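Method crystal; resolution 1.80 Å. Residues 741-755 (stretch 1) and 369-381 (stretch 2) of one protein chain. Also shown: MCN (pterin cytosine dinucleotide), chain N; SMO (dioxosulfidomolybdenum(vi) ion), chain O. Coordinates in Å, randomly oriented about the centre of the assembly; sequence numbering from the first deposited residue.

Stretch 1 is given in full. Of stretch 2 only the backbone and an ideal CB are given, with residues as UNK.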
ATOM      1  N   MET B 741     -17.377  23.716 -15.641  1.00 16.63           N
ATOM      2  CA  MET B 741     -18.272  24.575 -14.858  1.00 18.23           C
ATOM      3  C   MET B 741     -17.989  24.580 -13.355  1.00 17.51           C
ATOM      4  O   MET B 741     -18.626  25.312 -12.603  1.00 19.17           O
ATOM      5  CB  MET B 741     -19.746  24.192 -15.108  1.00 18.27           C
ATOM      6  CG  MET B 741     -20.131  22.739 -14.799  1.00 18.80           C
ATOM      7  SD  MET B 741     -20.139  22.291 -13.041  1.00 19.96           S
ATOM      8  CE  MET B 741     -21.267  23.490 -12.381  1.00 16.88           C
ATOM      9  N   GLY B 742     -17.025  23.779 -12.924  1.00 19.11           N
ATOM     10  CA  GLY B 742     -16.697  23.708 -11.507  1.00 19.60           C
ATOM     11  C   GLY B 742     -16.660  25.027 -10.750  1.00 19.33           C
ATOM     12  O   GLY B 742     -17.184  25.127  -9.642  1.00 21.08           O
ATOM     13  N   GLU B 743     -16.052  26.049 -11.341  1.00 18.37           N
ATOM     14  CA  GLU B 743     -15.939  27.349 -10.688  1.00 19.18           C
ATOM     15  C   GLU B 743     -17.062  28.330 -10.963  1.00 17.84           C
ATOM     16  O   GLU B 743     -17.151  29.360 -10.297  1.00 18.42           O
ATOM     17  CB  GLU B 743     -14.637  28.026 -11.108  1.00 20.02           C
ATOM     18  CG  GLU B 743     -13.379  27.285 -10.736  1.00 23.51           C
ATOM     19  CD  GLU B 743     -12.177  27.879 -11.432  1.00 27.19           C
ATOM     20  OE1 GLU B 743     -11.994  27.594 -12.635  1.00 28.33           O
ATOM     21  OE2 GLU B 743     -11.433  28.650 -10.789  1.00 27.07           O
ATOM     22  N   SER B 744     -17.911  28.015 -11.939  1.00 19.61           N
ATOM     23  CA  SER B 744     -18.992  28.909 -12.353  1.00 17.82           C
ATOM     24  C   SER B 744     -19.714  29.717 -11.278  1.00 18.68           C
ATOM     25  O   SER B 744     -19.771  30.944 -11.364  1.00 17.12           O
ATOM     26  CB  SER B 744     -20.027  28.141 -13.189  1.00 18.94           C
ATOM     27  OG  SER B 744     -20.695  27.154 -12.420  1.00 20.38           O
ATOM     28  N   ALA B 745     -20.261  29.047 -10.268  1.00 17.25           N
ATOM     29  CA  ALA B 745     -20.999  29.743  -9.226  1.00 17.56           C
ATOM     30  C   ALA B 745     -20.152  30.696  -8.385  1.00 16.88           C
ATOM     31  O   ALA B 745     -20.661  31.703  -7.903  1.00 16.89           O
ATOM     32  CB  ALA B 745     -21.705  28.732  -8.321  1.00 18.79           C
ATOM     33  N   MET B 746     -18.875  30.383  -8.192  1.00 17.42           N
ATOM     34  CA  MET B 746     -18.023  31.263  -7.392  1.00 18.20           C
ATOM     35  C   MET B 746     -17.485  32.429  -8.205  1.00 19.60           C
ATOM     36  O   MET B 746     -16.861  33.347  -7.670  1.00 17.86           O
ATOM     37  CB  MET B 746     -16.870  30.484  -6.749  1.00 18.93           C
ATOM     38  CG  MET B 746     -17.145  30.096  -5.290  1.00 18.81           C
ATOM     39  SD  MET B 746     -17.519  31.533  -4.228  1.00 17.88           S
ATOM     40  CE  MET B 746     -15.866  32.234  -4.045  1.00 21.71           C
ATOM     41  N   ILE B 747     -17.726  32.394  -9.507  1.00 19.15           N
ATOM     42  CA  ILE B 747     -17.300  33.497 -10.355  1.00 19.66           C
ATOM     43  C   ILE B 747     -18.449  34.496 -10.376  1.00 18.88           C
ATOM     44  O   ILE B 747     -18.259  35.688 -10.161  1.00 19.92           O
ATOM     45  CB  ILE B 747     -17.049  33.043 -11.818  1.00 19.17           C
ATOM     46  CG1 ILE B 747     -15.793  32.173 -11.898  1.00 18.68           C
ATOM     47  CG2 ILE B 747     -16.929  34.259 -12.732  1.00 20.68           C
ATOM     48  CD1 ILE B 747     -15.571  31.569 -13.267  1.00 19.28           C
ATOM     49  N   SER B 748     -19.651  33.970 -10.595  1.00 18.65           N
ATOM     50  CA  SER B 748     -20.858  34.775 -10.739  1.00 17.24           C
ATOM     51  C   SER B 748     -21.810  34.954  -9.552  1.00 17.15           C
ATOM     52  O   SER B 748     -22.308  36.052  -9.327  1.00 15.88           O
ATOM     53  CB  SER B 748     -21.642  34.233 -11.941  1.00 18.39           C
ATOM     54  OG  SER B 748     -22.899  34.864 -12.093  1.00 18.86           O
ATOM     55  N   ALA B 749     -22.085  33.895  -8.798  1.00 18.12           N
ATOM     56  CA  ALA B 749     -23.009  34.037  -7.673  1.00 17.88           C
ATOM     57  C   ALA B 749     -22.630  35.148  -6.680  1.00 15.25           C
ATOM     58  O   ALA B 749     -23.502  35.824  -6.143  1.00 13.81           O
ATOM     59  CB  ALA B 749     -23.168  32.697  -6.943  1.00 18.33           C
ATOM     60  N   PRO B 750     -21.330  35.357  -6.418  1.00 16.03           N
ATOM     61  CA  PRO B 750     -21.030  36.429  -5.464  1.00 16.52           C
ATOM     62  C   PRO B 750     -21.536  37.776  -5.979  1.00 16.62           C
ATOM     63  O   PRO B 750     -22.002  38.617  -5.210  1.00 16.67           O
ATOM     64  CB  PRO B 750     -19.507  36.388  -5.362  1.00 17.32           C
ATOM     65  CG  PRO B 750     -19.185  34.936  -5.643  1.00 15.40           C
ATOM     66  CD  PRO B 750     -20.106  34.633  -6.803  1.00 15.15           C
ATOM     67  N   ALA B 751     -21.435  37.977  -7.290  1.00 16.86           N
ATOM     68  CA  ALA B 751     -21.879  39.218  -7.901  1.00 16.66           C
ATOM     69  C   ALA B 751     -23.382  39.389  -7.716  1.00 17.63           C
ATOM     70  O   ALA B 751     -23.860  40.486  -7.448  1.00 17.08           O
ATOM     71  CB  ALA B 751     -21.516  39.230  -9.388  1.00 17.46           C
ATOM     72  N   ALA B 752     -24.124  38.294  -7.849  1.00 17.31           N
ATOM     73  CA  ALA B 752     -25.575  38.334  -7.684  1.00 18.55           C
ATOM     74  C   ALA B 752     -25.967  38.803  -6.285  1.00 18.00           C
ATOM     75  O   ALA B 752     -26.904  39.588  -6.132  1.00 19.28           O
ATOM     76  CB  ALA B 752     -26.176  36.951  -7.964  1.00 18.90           C
ATOM     77  N   VAL B 753     -25.254  38.324  -5.266  1.00 18.18           N
ATOM     78  CA  VAL B 753     -25.556  38.715  -3.891  1.00 16.59           C
ATOM     79  C   VAL B 753     -25.212  40.180  -3.627  1.00 17.30           C
ATOM     80  O   VAL B 753     -26.011  40.917  -3.041  1.00 16.82           O
ATOM     81  CB  VAL B 753     -24.805  37.837  -2.861  1.00 16.33           C
ATOM     82  CG1 VAL B 753     -25.170  38.280  -1.442  1.00 16.42           C
ATOM     83  CG2 VAL B 753     -25.161  36.367  -3.058  1.00 17.33           C
ATOM     84  N   VAL B 754     -24.025  40.606  -4.048  1.00 17.13           N
ATOM     85  CA  VAL B 754     -23.633  41.997  -3.848  1.00 17.18           C
ATOM     86  C   VAL B 754     -24.622  42.898  -4.584  1.00 17.31           C
ATOM     87  O   VAL B 754     -25.067  43.920  -4.048  1.00 16.58           O
ATOM     88  CB  VAL B 754     -22.205  42.269  -4.378  1.00 17.56           C
ATOM     89  CG1 VAL B 754     -21.899  43.762  -4.305  1.00 17.63           C
ATOM     90  CG2 VAL B 754     -21.193  41.496  -3.543  1.00 18.79           C
ATOM     91  N   ALA B 755     -24.970  42.517  -5.813  1.00 16.31           N
ATOM     92  CA  ALA B 755     -25.926  43.302  -6.588  1.00 17.31           C
ATOM     93  C   ALA B 755     -27.266  43.345  -5.853  1.00 15.42           C
ATOM     94  O   ALA B 755     -27.935  44.370  -5.839  1.00 15.69           O
ATOM     95  CB  ALA B 755     -26.112  42.699  -7.985  1.00 14.79           C
ATOM     96  N   UNK B 369      -4.827  30.531  -5.212  1.00 14.70           N
ATOM     97  CA  UNK B 369      -6.028  30.162  -5.943  1.00 15.09           C
ATOM     98  C   UNK B 369      -7.150  29.624  -5.069  1.00 16.62           C
ATOM     99  O   UNK B 369      -6.926  28.805  -4.185  1.00 15.77           O
ATOM    100  CB  UNK B 369      -5.674  29.117  -7.003  1.00 15.09           C
ATOM    101  N   UNK B 370      -8.355  30.112  -5.330  1.00 16.53           N
ATOM    102  CA  UNK B 370      -9.554  29.660  -4.645  1.00 16.07           C
ATOM    103  C   UNK B 370     -10.678  29.791  -5.667  1.00 16.85           C
ATOM    104  O   UNK B 370     -10.822  30.827  -6.317  1.00 15.04           O
ATOM    105  CB  UNK B 370      -9.832  30.460  -3.371  1.00 16.07           C
ATOM    106  N   UNK B 371     -11.425  28.703  -5.829  1.00 14.10           N
ATOM    107  CA  UNK B 371     -12.557  28.606  -6.742  1.00 14.68           C
ATOM    108  C   UNK B 371     -12.998  29.929  -7.367  1.00 14.94           C
ATOM    109  O   UNK B 371     -13.556  30.799  -6.688  1.00 16.76           O
ATOM    110  CB  UNK B 371     -13.744  27.991  -5.998  1.00 14.68           C
ATOM    111  N   UNK B 372     -12.748  30.070  -8.665  1.00 16.79           N
ATOM    112  CA  UNK B 372     -13.130  31.279  -9.374  1.00 16.93           C
ATOM    113  C   UNK B 372     -11.988  32.269  -9.491  1.00 18.36           C
ATOM    114  O   UNK B 372     -12.032  33.194 -10.308  1.00 17.75           O
ATOM    115  CB  UNK B 372     -14.317  31.943  -8.673  1.00 16.93           C
ATOM    116  N   UNK B 373     -10.964  32.056  -8.673  1.00 16.92           N
ATOM    117  CA  UNK B 373      -9.774  32.905  -8.627  1.00 17.71           C
ATOM    118  C   UNK B 373     -10.042  34.403  -8.774  1.00 17.42           C
ATOM    119  O   UNK B 373     -10.976  34.932  -8.170  1.00 16.35           O
ATOM    120  CB  UNK B 373      -8.808  32.468  -9.730  1.00 17.71           C
ATOM    121  N   UNK B 374      -9.224  35.086  -9.572  1.00 17.54           N
ATOM    122  CA  UNK B 374      -9.387  36.517  -9.747  1.00 15.03           C
ATOM    123  C   UNK B 374     -10.587  36.987 -10.548  1.00 15.82           C
ATOM    124  O   UNK B 374     -10.872  38.188 -10.579  1.00 17.51           O
ATOM    125  CB  UNK B 374      -8.125  37.067 -10.415  1.00 15.03           C
ATOM    126  N   UNK B 375     -11.302  36.061 -11.177  1.00 15.36           N
ATOM    127  CA  UNK B 375     -12.465  36.430 -11.986  1.00 14.40           C
ATOM    128  C   UNK B 375     -13.595  37.008 -11.132  1.00 15.44           C
ATOM    129  O   UNK B 375     -14.343  37.878 -11.575  1.00 16.08           O
ATOM    130  CB  UNK B 375     -12.972  35.212 -12.761  1.00 14.40           C
ATOM    131  N   UNK B 376     -13.709  36.528  -9.899  1.00 14.82           N
ATOM    132  CA  UNK B 376     -14.779  36.968  -9.008  1.00 14.91           C
ATOM    133  C   UNK B 376     -14.880  38.460  -8.691  1.00 15.50           C
ATOM    134  O   UNK B 376     -15.958  39.042  -8.805  1.00 16.57           O
ATOM    135  CB  UNK B 376     -14.629  36.217  -7.683  1.00 14.91           C
ATOM    136  N   UNK B 377     -13.772  39.087  -8.297  1.00 16.63           N
ATOM    137  CA  UNK B 377     -13.805  40.505  -7.929  1.00 15.24           C
ATOM    138  C   UNK B 377     -14.374  41.408  -9.018  1.00 16.57           C
ATOM    139  O   UNK B 377     -15.266  42.220  -8.754  1.00 17.66           O
ATOM    140  CB  UNK B 377     -12.392  40.975  -7.576  1.00 15.24           C
ATOM    141  N   UNK B 378     -13.852  41.270 -10.231  1.00 16.29           N
ATOM    142  CA  UNK B 378     -14.319  42.090 -11.341  1.00 17.38           C
ATOM    143  C   UNK B 378     -15.767  41.813 -11.702  1.00 17.45           C
ATOM    144  O   UNK B 378     -16.491  42.711 -12.121  1.00 18.94           O
ATOM    145  CB  UNK B 378     -13.433  41.863 -12.567  1.00 17.38           C
ATOM    146  N   UNK B 379     -16.184  40.561 -11.557  1.00 17.47           N
ATOM    147  CA  UNK B 379     -17.562  40.179 -11.850  1.00 16.28           C
ATOM    148  C   UNK B 379     -18.470  40.946 -10.888  1.00 16.81           C
ATOM    149  O   UNK B 379     -19.479  41.520 -11.297  1.00 17.02           O
ATOM    150  CB  UNK B 379     -17.764  38.668 -11.723  1.00 16.28           C
ATOM    151  N   UNK B 380     -18.108  40.957  -9.606  1.00 15.88           N
ATOM    152  CA  UNK B 380     -18.882  41.683  -8.603  1.00 16.85           C
ATOM    153  C   UNK B 380     -18.988  43.163  -8.970  1.00 17.48           C
ATOM    154  O   UNK B 380     -20.075  43.734  -9.011  1.00 16.78           O
ATOM    155  CB  UNK B 380     -18.248  41.524  -7.220  1.00 16.85           C
ATOM    156  N   UNK B 381     -17.841  43.777  -9.235  1.00 16.84           N
ATOM    157  CA  UNK B 381     -17.786  45.193  -9.573  1.00 18.10           C
ATOM    158  C   UNK B 381     -18.574  45.570 -10.828  1.00 17.31           C
ATOM    159  O   UNK B 381     -19.387  46.495 -10.798  1.00 17.74           O
ATOM    160  CB  UNK B 381     -16.325  45.610  -9.754  1.00 18.10           C
TER
HETATM  161  N1  MCN N4921     -19.210  17.927 -14.923  1.00 16.26           N
HETATM  162  C2  MCN N4921     -20.165  17.209 -15.715  1.00 17.71           C
HETATM  163  N3  MCN N4921     -20.374  17.775 -16.963  1.00 16.25           N
HETATM  164  C4  MCN N4921     -19.769  18.921 -17.469  1.00 15.67           C
HETATM  165  C5  MCN N4921     -18.808  19.621 -16.608  1.00 15.91           C
HETATM  166  C6  MCN N4921     -18.532  19.127 -15.355  1.00 17.25           C
HETATM  167  O2  MCN N4921     -20.727  16.229 -15.281  1.00 17.61           O
HETATM  168  N4  MCN N4921     -20.040  19.364 -18.678  1.00 13.95           N
HETATM  169  C1' MCN N4921     -18.913  17.293 -13.512  1.00 15.96           C
HETATM  170  C2D MCN N4921     -17.584  16.409 -13.531  1.00 19.06           C
HETATM  171  O2' MCN N4921     -17.729  15.268 -12.613  1.00 20.10           O
HETATM  172  C3' MCN N4921     -16.504  17.400 -13.148  1.00 20.24           C
HETATM  173  C4D MCN N4921     -17.156  18.302 -12.127  1.00 18.65           C
HETATM  174  O4D MCN N4921     -18.630  18.272 -12.471  1.00 17.65           O
HETATM  175  O3' MCN N4921     -15.351  16.684 -12.583  1.00 22.30           O
HETATM  176  C5' MCN N4921     -16.532  19.719 -11.983  1.00 17.83           C
HETATM  177  O5' MCN N4921     -16.477  20.239 -13.288  1.00 23.29           O
HETATM  178  PA  MCN N4921     -15.170  20.776 -13.992  1.00 20.98           P
HETATM  179  O1A MCN N4921     -14.840  19.785 -15.065  1.00 21.80           O
HETATM  180  O2A MCN N4921     -15.492  22.224 -14.319  1.00 24.80           O
HETATM  181  O3A MCN N4921     -13.900  20.966 -12.993  1.00 23.69           O
HETATM  182  PB  MCN N4921     -12.906  19.895 -12.337  1.00 25.09           P
HETATM  183  O1B MCN N4921     -11.537  20.201 -12.852  1.00 25.15           O
HETATM  184  O2B MCN N4921     -13.417  18.495 -12.514  1.00 25.71           O
HETATM  185  O3B MCN N4921     -12.997  20.219 -10.769  1.00 25.61           O
HETATM  186  C10 MCN N4921     -12.251  21.267 -10.203  1.00 24.40           C
HETATM  187  C9' MCN N4921     -13.230  22.362  -9.931  1.00 23.70           C
HETATM  188  C8' MCN N4921     -12.400  23.466  -9.234  1.00 24.73           C
HETATM  189  S8' MCN N4921     -11.090  24.173 -10.222  1.00 26.68           S
HETATM  190  C7' MCN N4921     -12.596  23.939  -8.001  1.00 24.68           C
HETATM  191  S7' MCN N4921     -11.614  25.202  -7.207  1.00 23.51           S
HETATM  192  C6' MCN N4921     -13.732  23.287  -7.142  1.00 19.96           C
HETATM  193  C7  MCN N4921     -14.809  22.713  -8.024  1.00 21.70           C
HETATM  194  O9' MCN N4921     -14.265  21.821  -8.983  1.00 25.06           O
HETATM  195  N5' MCN N4921     -13.021  22.349  -6.178  1.00 19.96           N
HETATM  196  C4A MCN N4921     -14.010  21.437  -5.634  1.00 19.82           C
HETATM  197  N8' MCN N4921     -15.811  21.954  -7.202  1.00 21.01           N
HETATM  198  C4B MCN N4921     -15.341  21.256  -6.051  1.00 21.18           C
HETATM  199  N1' MCN N4921     -16.275  20.348  -5.491  1.00 20.95           N
HETATM  200  C2' MCN N4921     -15.801  19.610  -4.460  1.00 21.14           C
HETATM  201  N2' MCN N4921     -16.657  18.740  -3.882  1.00 21.33           N
HETATM  202  N3' MCN N4921     -14.502  19.695  -4.001  1.00 20.91           N
HETATM  203  C4' MCN N4921     -13.492  20.583  -4.530  1.00 21.48           C
HETATM  204  O4' MCN N4921     -12.376  20.596  -4.071  1.00 19.82           O
HETATM  205  S   SMO O4923      -9.336  27.427  -7.725  1.00 28.67           S
HETATM  206 MO   SMO O4923      -9.791  25.627  -8.780  1.00 26.76          MO
HETATM  207  OM2 SMO O4923      -9.162  26.631 -10.054  1.00 28.79           O
HETATM  208  OM1 SMO O4923      -8.573  24.599  -8.210  1.00 27.66           O

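At position 369 the CA-to-CB bond points sideways and stretch 1 offers nothing within reach, so the contact sets no demand; the residue is Ala-369. Position 370 also points sideways, with no atom of stretch 1 near its CB, but the thioether of Met-746 lies further out, where a long apolar or aromatic side chain could meet it. Tyr-370 does so, its CE2 lying 3.8 Å from Met-746 CE.

Position 371 starts beside Met-746 CG and Glu-743 CG, and the carbonyl of Gly-742 lies beyond as an acceptor. A long side chain ending in a donor would suit, lysine or arginine alike. Arg-371, extended with chi1 to chi3 all t, gives Gly-742 O two hydrogen bonds, from NE and from NH2, each 2.9 Å. MCN N8' lies over one face of its guanidinium.

At position 372 phi is 96° and psi -16°. A CB here would jam against the carbonyl of the residue before and come within 3.1 Å of Met-746 O, so glycine is strongly indicated. Gly-372 lets its CA approach Ile-747 CG1 to 3.8 Å, while its N donates to Glu-743 OE2 (2.9 Å).

Position 373 points sideways, its CB 4.8 Å from Glu-743 OE2; phi 39° and psi -137° would favour glycine, and stretch 1 asks for nothing particular. The residue is nevertheless Val-373, whose CG1 comes no nearer than 4.3 Å to Glu-743 OE2. Position 374 is out of reach and unconstrained from here; it is Gly-374.

Position 375 points toward stretch 1, its CB 4.1 Å from Ile-747 CG2, which favours an apolar side chain, aliphatic or aromatic. Phe-375 brings CD2 to 3.9 Å from Ile-747 CD1.

At position 376 the CB lies 3.6 Å from Met-746 O, with Pro-750 CG near. A short hydroxyl side chain suits the acceptor, and a methyl would suit the proline; serine or threonine could serve. Thr-376 OG1 donates to Met-746 O at 2.6 Å, and its CG2 packs 3.8 Å from Pro-750 CG.

Position 377 points away and 378 is out of reach; they are Ala-377 and Gly-378.

Position 379 points toward Ile-747 O and Ala-751 CB. The carbonyl would welcome a donor, but a flexible chain could also pass by. Gln-379 passes: its CG lies 3.2 Å from Ile-747 O, which finds no hydrogen-bonding partner, and 3.7 Å from Ala-751 CB.

Position 380 looks sideways into a groove of Pro-750, Ala-751 and Val-754, suited to leucine, isoleucine or valine. Ile-380 fills it, CD1 4.0 Å from Pro-750 CB and CG2 3.7 Å from Val-754 CG2. Position 381 points away; it is Ala-381.

Stretch 2 369-381: AYRGVGFTAGQIA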
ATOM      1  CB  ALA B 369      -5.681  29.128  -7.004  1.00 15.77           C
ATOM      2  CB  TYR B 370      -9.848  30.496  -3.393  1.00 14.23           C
ATOM      3  CG  TYR B 370     -11.196  30.210  -2.747  1.00 15.64           C
ATOM      4  CD1 TYR B 370     -11.657  28.900  -2.576  1.00 16.20           C
ATOM      5  CD2 TYR B 370     -11.999  31.253  -2.284  1.00 15.66           C
ATOM      6  CE1 TYR B 370     -12.885  28.641  -1.963  1.00 15.69           C
ATOM      7  CE2 TYR B 370     -13.225  31.006  -1.664  1.00 17.66           C
ATOM      8  CZ  TYR B 370     -13.663  29.699  -1.509  1.00 14.80           C
ATOM      9  OH  TYR B 370     -14.879  29.454  -0.903  1.00 18.38           O
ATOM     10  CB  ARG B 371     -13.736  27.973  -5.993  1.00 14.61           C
ATOM     11  CG  ARG B 371     -14.794  27.352  -6.875  1.00 16.04           C
ATOM     12  CD  ARG B 371     -15.793  26.601  -6.015  1.00 15.30           C
ATOM     13  NE  ARG B 371     -16.651  25.732  -6.810  1.00 15.50           N
ATOM     14  CZ  ARG B 371     -17.416  24.776  -6.293  1.00 15.84           C
ATOM     15  NH1 ARG B 371     -17.427  24.572  -4.983  1.00 12.97           N
ATOM     16  NH2 ARG B 371     -18.155  24.013  -7.092  1.00 15.15           N
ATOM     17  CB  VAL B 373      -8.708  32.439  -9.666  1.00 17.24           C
ATOM     18  CG1 VAL B 373      -8.226  31.039  -9.303  1.00 17.02           C
ATOM     19  CG2 VAL B 373      -9.280  32.441 -11.081  1.00 16.84           C
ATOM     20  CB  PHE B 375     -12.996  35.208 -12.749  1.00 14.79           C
ATOM     21  CG  PHE B 375     -11.943  34.450 -13.515  1.00 17.21           C
ATOM     22  CD1 PHE B 375     -10.975  35.123 -14.259  1.00 16.84           C
ATOM     23  CD2 PHE B 375     -11.945  33.058 -13.524  1.00 15.68           C
ATOM     24  CE1 PHE B 375     -10.031  34.423 -14.997  1.00 20.58           C
ATOM     25  CE2 PHE B 375     -11.002  32.344 -14.259  1.00 19.95           C
ATOM     26  CZ  PHE B 375     -10.041  33.029 -15.002  1.00 20.28           C
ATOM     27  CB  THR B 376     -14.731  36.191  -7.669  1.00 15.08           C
ATOM     28  OG1 THR B 376     -14.730  34.781  -7.935  1.00 14.62           O
ATOM     29  CG2 THR B 376     -15.945  36.532  -6.814  1.00 13.89           C
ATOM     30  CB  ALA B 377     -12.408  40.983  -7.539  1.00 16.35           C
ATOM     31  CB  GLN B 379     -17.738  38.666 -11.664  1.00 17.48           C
ATOM     32  CG  GLN B 379     -19.128  38.116 -12.027  1.00 15.89           C
ATOM     33  CD  GLN B 379     -19.397  38.102 -13.523  1.00 19.22           C
ATOM     34  OE1 GLN B 379     -18.470  38.089 -14.336  1.00 18.93           O
ATOM     35  NE2 GLN B 379     -20.673  38.077 -13.894  1.00 17.50           N
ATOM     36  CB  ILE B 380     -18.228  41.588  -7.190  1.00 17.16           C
ATOM     37  CG1 ILE B 380     -18.397  40.177  -6.625  1.00 15.67           C
ATOM     38  CG2 ILE B 380     -18.858  42.616  -6.244  1.00 17.78           C
ATOM     39  CD1 ILE B 380     -17.623  39.943  -5.339  1.00 17.65           C
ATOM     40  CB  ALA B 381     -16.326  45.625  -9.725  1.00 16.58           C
TER
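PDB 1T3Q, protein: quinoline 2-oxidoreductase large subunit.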